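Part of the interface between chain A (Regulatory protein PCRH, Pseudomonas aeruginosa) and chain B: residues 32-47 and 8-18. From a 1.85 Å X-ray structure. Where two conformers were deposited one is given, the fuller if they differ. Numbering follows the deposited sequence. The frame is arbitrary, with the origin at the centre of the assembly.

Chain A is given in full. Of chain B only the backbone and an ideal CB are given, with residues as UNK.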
# COMPACT_ATOMS: atom_id res chain seq x y z
N GLY A 32 -2.26 4.88 15.27
CA GLY A 32 -3.65 4.68 15.70
C GLY A 32 -4.64 4.82 14.58
O GLY A 32 -5.87 4.83 14.80
N LYS A 33 -4.12 4.83 13.36
CA LYS A 33 -4.95 4.86 12.18
C LYS A 33 -5.39 3.40 11.85
O LYS A 33 -4.92 2.80 10.84
CB LYS A 33 -4.18 5.56 11.03
CG LYS A 33 -4.08 7.12 11.15
CD LYS A 33 -3.89 7.80 9.76
CE LYS A 33 -3.31 9.23 9.85
NZ LYS A 33 -1.83 9.31 10.09
N TRP A 34 -6.27 2.85 12.68
CA TRP A 34 -6.55 1.42 12.60
C TRP A 34 -7.32 0.95 11.36
O TRP A 34 -7.10 -0.16 10.87
CB TRP A 34 -7.12 0.93 13.91
CG TRP A 34 -6.23 1.23 15.10
CD1 TRP A 34 -4.85 1.02 15.22
CD2 TRP A 34 -6.65 1.77 16.32
NE1 TRP A 34 -4.41 1.39 16.48
CE2 TRP A 34 -5.49 1.86 17.17
CE3 TRP A 34 -7.89 2.19 16.79
CZ2 TRP A 34 -5.55 2.34 18.44
CZ3 TRP A 34 -7.95 2.66 18.08
CH2 TRP A 34 -6.79 2.74 18.90
N ASP A 35 -8.24 1.78 10.86
CA ASP A 35 -9.00 1.40 9.67
C ASP A 35 -8.15 1.30 8.42
O ASP A 35 -8.35 0.44 7.57
CB ASP A 35 -10.13 2.41 9.43
CG ASP A 35 -11.44 1.87 9.89
OD1 ASP A 35 -11.90 0.87 9.24
OD2 ASP A 35 -11.95 2.38 10.93
N ASP A 36 -7.23 2.24 8.31
CA ASP A 36 -6.33 2.28 7.18
C ASP A 36 -5.31 1.17 7.29
O ASP A 36 -4.99 0.52 6.30
CB ASP A 36 -5.58 3.60 7.17
CG ASP A 36 -6.38 4.73 6.49
OD1 ASP A 36 -7.59 4.61 6.08
OD2 ASP A 36 -5.74 5.71 6.30
N ALA A 37 -4.79 0.97 8.50
CA ALA A 37 -3.82 -0.10 8.72
C ALA A 37 -4.49 -1.45 8.43
O ALA A 37 -3.93 -2.32 7.77
CB ALA A 37 -3.29 -0.03 10.12
N GLN A 38 -5.72 -1.61 8.89
CA GLN A 38 -6.42 -2.88 8.60
C GLN A 38 -6.47 -3.20 7.09
O GLN A 38 -6.34 -4.34 6.67
CB GLN A 38 -7.86 -2.83 9.10
CG GLN A 38 -8.52 -4.23 9.02
CD GLN A 38 -9.99 -4.21 9.40
OE1 GLN A 38 -10.64 -5.27 9.47
NE2 GLN A 38 -10.53 -3.02 9.56
N LYS A 39 -6.79 -2.19 6.31
CA LYS A 39 -6.89 -2.36 4.88
C LYS A 39 -5.55 -2.69 4.26
O LYS A 39 -5.47 -3.51 3.35
CB LYS A 39 -7.44 -1.05 4.22
CG LYS A 39 -8.89 -0.76 4.62
CD LYS A 39 -9.34 0.58 4.28
CE LYS A 39 -10.89 0.55 4.42
NZ LYS A 39 -11.38 1.95 4.33
N ILE A 40 -4.50 -2.02 4.67
CA ILE A 40 -3.18 -2.41 4.17
C ILE A 40 -2.81 -3.88 4.53
O ILE A 40 -2.37 -4.68 3.68
CB ILE A 40 -2.16 -1.39 4.68
CG1 ILE A 40 -2.55 -0.02 4.10
CG2 ILE A 40 -0.72 -1.82 4.35
CD1 ILE A 40 -2.18 0.09 2.60
N PHE A 41 -3.10 -4.28 5.79
CA PHE A 41 -2.75 -5.65 6.18
C PHE A 41 -3.63 -6.69 5.48
O PHE A 41 -3.13 -7.76 5.13
CB PHE A 41 -2.78 -5.84 7.72
CG PHE A 41 -1.69 -5.12 8.40
CD1 PHE A 41 -0.38 -5.38 8.09
CD2 PHE A 41 -1.97 -4.18 9.39
CE1 PHE A 41 0.65 -4.68 8.76
CE2 PHE A 41 -0.99 -3.53 10.03
CZ PHE A 41 0.30 -3.74 9.71
N GLN A 42 -4.92 -6.36 5.30
CA GLN A 42 -5.80 -7.22 4.60
C GLN A 42 -5.25 -7.38 3.19
O GLN A 42 -5.23 -8.50 2.66
CB GLN A 42 -7.22 -6.63 4.63
CG GLN A 42 -8.23 -7.19 3.66
CD GLN A 42 -8.81 -8.55 4.05
OE1 GLN A 42 -8.89 -8.90 5.22
NE2 GLN A 42 -9.24 -9.31 3.05
N ALA A 43 -4.70 -6.29 2.60
CA ALA A 43 -4.16 -6.43 1.22
C ALA A 43 -3.00 -7.40 1.25
O ALA A 43 -2.93 -8.28 0.41
CB ALA A 43 -3.70 -5.03 0.64
N LEU A 44 -2.03 -7.16 2.17
CA LEU A 44 -0.88 -8.00 2.27
C LEU A 44 -1.16 -9.50 2.54
O LEU A 44 -0.54 -10.33 1.88
CB LEU A 44 0.09 -7.45 3.28
CG LEU A 44 0.77 -6.13 2.90
CD1 LEU A 44 1.16 -5.51 4.17
CD2 LEU A 44 2.02 -6.35 1.96
N CYS A 45 -2.06 -9.82 3.48
CA CYS A 45 -2.61 -11.18 3.68
C CYS A 45 -3.19 -11.83 2.38
O CYS A 45 -3.17 -13.08 2.19
CB CYS A 45 -3.71 -11.17 4.76
SG CYS A 45 -3.07 -10.80 6.42
N MET A 46 -3.74 -11.01 1.49
CA MET A 46 -4.12 -11.53 0.13
C MET A 46 -2.93 -11.79 -0.79
O MET A 46 -2.90 -12.74 -1.54
CB MET A 46 -5.12 -10.56 -0.55
CG MET A 46 -6.38 -10.49 0.28
SD MET A 46 -7.70 -9.49 -0.36
CE MET A 46 -7.30 -7.84 0.11
N LEU A 47 -1.96 -10.89 -0.77
CA LEU A 47 -0.77 -10.97 -1.58
C LEU A 47 0.21 -12.03 -1.13
O LEU A 47 0.99 -12.53 -1.94
CB LEU A 47 -0.02 -9.59 -1.48
CG LEU A 47 -0.75 -8.46 -2.25
CD1 LEU A 47 -0.09 -7.14 -2.12
CD2 LEU A 47 -0.90 -8.89 -3.72
N UNK B 8 -11.63 -3.36 -4.41
CA UNK B 8 -12.79 -3.47 -3.53
C UNK B 8 -12.41 -3.24 -2.05
O UNK B 8 -13.00 -2.38 -1.37
CB UNK B 8 -13.44 -4.85 -3.70
N UNK B 9 -11.42 -3.98 -1.57
CA UNK B 9 -11.09 -3.88 -0.16
C UNK B 9 -10.32 -2.57 0.17
O UNK B 9 -10.65 -1.90 1.18
CB UNK B 9 -10.26 -5.10 0.25
N UNK B 10 -9.36 -2.19 -0.69
CA UNK B 10 -8.46 -1.05 -0.48
C UNK B 10 -9.17 0.30 -0.59
O UNK B 10 -8.55 1.36 -0.47
CB UNK B 10 -7.31 -1.10 -1.49
N UNK B 11 -10.48 0.23 -0.77
CA UNK B 11 -11.37 1.37 -0.81
C UNK B 11 -11.39 2.21 0.47
O UNK B 11 -11.43 1.66 1.58
CB UNK B 11 -12.79 0.88 -1.11
N UNK B 12 -11.37 3.53 0.32
CA UNK B 12 -11.62 4.47 1.42
C UNK B 12 -10.45 4.86 2.30
O UNK B 12 -10.62 5.19 3.46
CB UNK B 12 -12.70 3.88 2.33
N UNK B 13 -9.24 4.79 1.78
CA UNK B 13 -8.10 5.19 2.57
C UNK B 13 -8.10 6.69 2.85
O UNK B 13 -8.65 7.47 2.07
CB UNK B 13 -6.81 4.79 1.86
N UNK B 14 -7.48 7.09 3.96
CA UNK B 14 -7.39 8.50 4.30
C UNK B 14 -6.48 9.19 3.29
O UNK B 14 -5.76 8.53 2.54
CB UNK B 14 -6.87 8.69 5.73
N UNK B 15 -6.52 10.54 3.34
CA UNK B 15 -5.66 11.42 2.52
C UNK B 15 -4.19 11.11 2.71
O UNK B 15 -3.42 10.95 1.71
CB UNK B 15 -5.92 12.89 2.86
N UNK B 16 -3.80 11.00 3.96
CA UNK B 16 -2.41 10.81 4.34
C UNK B 16 -1.86 9.47 3.84
O UNK B 16 -0.72 9.38 3.39
CB UNK B 16 -2.27 10.90 5.86
N UNK B 17 -2.69 8.43 3.93
CA UNK B 17 -2.30 7.06 3.53
C UNK B 17 -2.12 7.02 2.00
O UNK B 17 -1.09 6.58 1.52
CB UNK B 17 -3.35 6.04 3.98
N UNK B 18 -3.14 7.52 1.27
CA UNK B 18 -3.07 7.70 -0.21
C UNK B 18 -1.82 8.41 -0.62
O UNK B 18 -1.10 7.96 -1.51
CB UNK B 18 -4.28 8.48 -0.73

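Position 8 has no atom of chain A within 5.5 Å of its ideal CB, so the choice is unconstrained; the deposited residue is A8(B), poorly ordered.

At position 9 CA-to-CB points toward chain A, and the ideal CB lies 4.0 Å from CE of M46(A) and 4.5 Å from CG of Q42(A). The helix there offers mostly aliphatic surface, which suits a flexible apolar chain such as methionine or leucine. The residue is M9(B). Its CG comes 3.1 Å from CE of M46(A), its CE 3.3 Å from CG of Q42(A), and its SD 3.4 Å from O of K39(A). The residue is poorly ordered, so these short distances deserve caution.

Position 10 points its CA-to-CB bond away, with nothing of chain A within 5.5 Å of the ideal CB. A longer apolar residue could turn back toward the methyl groups of I40(A) and A43(A). L10(B) does so: with chi1 at -133°, between wells, its CD1 reaches to 4.0 Å from CB of A43(A) and 4.3 Å from CD1 of I40(A).

Position 11 also points away, so many side chains would fit. What chain A meets is the backbone: NZ of K39(A) donates a hydrogen bond to O of R11(B) at 2.8 Å. The side chain of R11(B) comes no nearer to the chain A stretch than 5.6 Å, from its CB to NZ of K39(A).

At position 12 phi/psi is 85/26, and positive phi by itself favours glycine. An ideal CB would also sit a tight 3.1 Å from NZ of K39(A). Both observations agree with the deposited G12(B).

The CA-to-CB bond at position 13 runs sideways, its ideal CB 4.3 Å from OD1 of D36(A) and 5.5 Å from CD of K39(A). An aliphatic chain could pack on the lysine methylenes, while a donor could approach the carboxylate. L13(B) takes the first course, bringing CD2 to 3.9 Å from CD of K39(A).

Position 14 faces chain A, but its ideal CB is only 3.2 Å from OD2 of D36(A). A small residue is suggested, and since the helix starts at 15, a capping serine, threonine or aspartate is plausible; the acceptor nearby makes a hydroxyl preferable to a carboxylate. In S14(B), N donates to OD1 and OD2 of D36(A) at 3.3 and 3.2 Å, OG donates weakly to that OD2 at 3.1 Å, and OG caps N of 17 at 3.2 Å.

Position 15 points away and is unconstrained here: E15(B).

Position 16 points toward K33(A), whose CE is 4.4 Å from the ideal CB. An acid suits this, and OD2 of D16(B) forms a salt bridge with NZ of K33(A) at 3.0 Å.

Position 17 has its ideal CB 3.4 Å from OD2 of D36(A), favouring a short donor, serine or threonine. OG1 of T17(B) donates to that OD2 at 2.5 Å.

At 18 CA-to-CB points sideways and chain A is out of contact, so it sets no preference: L18(B).

Chain B, residues 8-18: AMLRGLSEDTL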
# COMPACT_ATOMS: atom_id res chain seq x y z
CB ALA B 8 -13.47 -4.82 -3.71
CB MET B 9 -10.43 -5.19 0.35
CG MET B 9 -8.92 -5.18 0.53
SD MET B 9 -8.46 -4.07 1.90
CE MET B 9 -9.80 -4.37 3.09
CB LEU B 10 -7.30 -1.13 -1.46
CG LEU B 10 -5.86 -0.92 -0.96
CD1 LEU B 10 -5.54 -1.48 0.42
CD2 LEU B 10 -4.89 -1.49 -1.98
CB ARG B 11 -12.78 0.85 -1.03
CG ARG B 11 -13.07 0.29 -2.40
CD ARG B 11 -14.30 1.00 -2.99
NE ARG B 11 -13.92 2.22 -3.70
CZ ARG B 11 -14.20 2.46 -4.98
NH1 ARG B 11 -14.88 1.58 -5.71
NH2 ARG B 11 -13.81 3.60 -5.53
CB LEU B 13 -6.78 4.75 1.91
CG LEU B 13 -6.54 3.24 1.83
CD1 LEU B 13 -5.41 2.97 0.86
CD2 LEU B 13 -6.23 2.67 3.26
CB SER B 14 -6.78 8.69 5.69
OG SER B 14 -5.35 8.73 5.64
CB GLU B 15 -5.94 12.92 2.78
CG GLU B 15 -6.61 13.66 1.61
CD GLU B 15 -6.92 15.13 1.90
OE1 GLU B 15 -7.55 15.44 2.93
OE2 GLU B 15 -6.54 15.99 1.08
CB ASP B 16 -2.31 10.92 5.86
CG ASP B 16 -0.96 10.57 6.38
OD1 ASP B 16 0.05 11.16 5.93
OD2 ASP B 16 -0.91 9.68 7.26
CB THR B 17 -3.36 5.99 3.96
OG1 THR B 17 -3.37 5.86 5.40
CG2 THR B 17 -3.03 4.63 3.33
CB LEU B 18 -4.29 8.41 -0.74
CG LEU B 18 -5.49 7.48 -0.71
CD1 LEU B 18 -6.77 8.25 -0.91
CD2 LEU B 18 -5.35 6.31 -1.74
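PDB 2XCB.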